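Lipoprotein (Clostridium difficile, PDB 4OTE) probably binds methionine as the lipid-anchored, NlpA-family substrate-binding protein of a methionine uptake system, seen here with selenomethionine and zinc ions bound. Local coordinates at residues T105-N110 with P164-A169. Residues are numbered along the deposited sequence; the frame is centred on the assembly and turned at random.
Sequences TIAISN and PDVTAA
T105 lays its OG1 against V166, 3.2 Å from V166 CA and close to CB. Its chi1 of 59° puts OG1 in the crowded position between backbone N and carbonyl carbon. From there OG1 accepts a weak hydrogen bond from T167 N. T167 N bonds more closely to T105 O, at 3.0 Å, though bent to 135°. T105 O also takes A168 N at 3.3 Å, nearly along the C=O axis, so two successive amides grip one carbonyl. T167 answers with its own hydroxyl. T167 OG1 stands beside its backbone N, anti to the carbonyl carbon, and accepts from T105 N at 3.1 Å. This side-chain bond joins the segments where V166 and T167 still run as loop, just ahead of strand 168-171. The A168 N bond opens the parallel pairing, and A107 N to A168 O, at 3.0 Å, completes the bridge of I106 with A168. I106 CA adds a CA-H...O contact to the same oxygen. A107 CB packs on A169 CB at 3.7 Å and meets V166 CG2 more loosely; I106 and A168 point to the opposite face. Strand 105-109 lies between 168-171 and 150-154 in a five-stranded mixed sheet. A107 bonds onward to F170, while I106 and I108 pair with 150-154 and rest side chains on helix 112-124.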
loop_
_atom_site.group_PDB
_atom_site.type_symbol
_atom_site.label_atom_id
_atom_site.label_comp_id
_atom_site.label_asym_id
_atom_site.label_seq_id
_atom_site.Cartn_x
_atom_site.Cartn_y
_atom_site.Cartn_z
ATOM N N THR A 105 -14.923 -3.183 -17.981
ATOM C CA THR A 105 -14.043 -4.074 -17.240
ATOM C C THR A 105 -13.234 -3.309 -16.194
ATOM O O THR A 105 -12.695 -2.237 -16.480
ATOM C CB THR A 105 -13.071 -4.793 -18.195
ATOM O OG1 THR A 105 -12.285 -3.823 -18.897
ATOM C CG2 THR A 105 -13.832 -5.640 -19.205
ATOM N N ILE A 106 -13.157 -3.863 -14.984
ATOM C CA ILE A 106 -12.293 -3.325 -13.935
ATOM C C ILE A 106 -11.181 -4.329 -13.626
ATOM O O ILE A 106 -11.456 -5.489 -13.313
ATOM C CB ILE A 106 -13.085 -2.990 -12.649
ATOM C CG1 ILE A 106 -14.116 -1.889 -12.937
ATOM C CG2 ILE A 106 -12.142 -2.536 -11.534
ATOM C CD1 ILE A 106 -14.978 -1.512 -11.751
ATOM N N ALA A 107 -9.932 -3.880 -13.727
ATOM C CA ALA A 107 -8.778 -4.697 -13.347
ATOM C C ALA A 107 -8.570 -4.631 -11.837
ATOM O O ALA A 107 -8.584 -3.547 -11.251
ATOM C CB ALA A 107 -7.525 -4.235 -14.074
ATOM N N ILE A 108 -8.379 -5.799 -11.224
ATOM C CA ILE A 108 -8.205 -5.926 -9.776
ATOM C C ILE A 108 -7.078 -6.920 -9.470
ATOM O O ILE A 108 -6.823 -7.838 -10.253
ATOM C CB ILE A 108 -9.519 -6.403 -9.110
ATOM C CG1 ILE A 108 -10.640 -5.391 -9.352
ATOM C CG2 ILE A 108 -9.353 -6.600 -7.611
ATOM C CD1 ILE A 108 -11.801 -5.534 -8.391
ATOM N N SER A 109 -6.416 -6.736 -8.331
ATOM C CA SER A 109 -5.364 -7.639 -7.883
ATOM C C SER A 109 -5.920 -9.026 -7.561
ATOM O O SER A 109 -7.016 -9.152 -7.018
ATOM C CB SER A 109 -4.668 -7.070 -6.644
ATOM O OG SER A 109 -3.740 -7.999 -6.108
ATOM N N ASN A 110 -5.148 -10.058 -7.889
ATOM C CA ASN A 110 -5.503 -11.434 -7.537
ATOM C C ASN A 110 -5.224 -11.791 -6.068
ATOM O O ASN A 110 -5.450 -12.926 -5.656
ATOM C CB ASN A 110 -4.818 -12.439 -8.481
ATOM C CG ASN A 110 -3.306 -12.281 -8.525
ATOM O OD1 ASN A 110 -2.693 -11.735 -7.608
ATOM N ND2 ASN A 110 -2.697 -12.760 -9.605
ATOM N N PRO A 164 -4.854 0.781 -20.638
ATOM C CA PRO A 164 -5.348 0.989 -22.002
ATOM C C PRO A 164 -6.349 -0.074 -22.478
ATOM O O PRO A 164 -7.151 0.203 -23.364
ATOM C CB PRO A 164 -4.070 0.938 -22.850
ATOM C CG PRO A 164 -2.975 1.292 -21.907
ATOM C CD PRO A 164 -3.386 0.677 -20.603
ATOM N N ASP A 165 -6.307 -1.267 -21.887
ATOM C CA ASP A 165 -7.136 -2.389 -22.334
ATOM C C ASP A 165 -8.365 -2.642 -21.453
ATOM O O ASP A 165 -9.157 -3.537 -21.748
ATOM C CB ASP A 165 -6.284 -3.661 -22.394
ATOM C CG ASP A 165 -4.971 -3.452 -23.132
ATOM O OD1 ASP A 165 -4.973 -2.773 -24.179
ATOM O OD2 ASP A 165 -3.937 -3.965 -22.659
ATOM N N VAL A 166 -8.515 -1.871 -20.377
ATOM C CA VAL A 166 -9.670 -1.992 -19.476
ATOM C C VAL A 166 -10.314 -0.626 -19.254
ATOM O O VAL A 166 -9.750 0.394 -19.640
ATOM C CB VAL A 166 -9.283 -2.611 -18.109
ATOM C CG1 VAL A 166 -8.649 -3.981 -18.304
ATOM C CG2 VAL A 166 -8.352 -1.690 -17.323
ATOM N N THR A 167 -11.494 -0.608 -18.639
ATOM C CA THR A 167 -12.208 0.646 -18.389
ATOM C C THR A 167 -11.582 1.405 -17.227
ATOM O O THR A 167 -11.352 2.605 -17.326
ATOM C CB THR A 167 -13.701 0.422 -18.078
ATOM O OG1 THR A 167 -14.290 -0.398 -19.093
ATOM C CG2 THR A 167 -14.445 1.758 -18.013
ATOM N N ALA A 168 -11.327 0.696 -16.130
ATOM C CA ALA A 168 -10.691 1.271 -14.944
ATOM C C ALA A 168 -9.892 0.207 -14.190
ATOM O O ALA A 168 -10.054 -0.984 -14.446
ATOM C CB ALA A 168 -11.740 1.880 -14.032
ATOM N N ALA A 169 -9.035 0.641 -13.263
ATOM C CA ALA A 169 -8.218 -0.288 -12.477
ATOM C C ALA A 169 -7.857 0.267 -11.096
ATOM O O ALA A 169 -7.520 1.445 -10.965
ATOM C CB ALA A 169 -6.953 -0.642 -13.242
#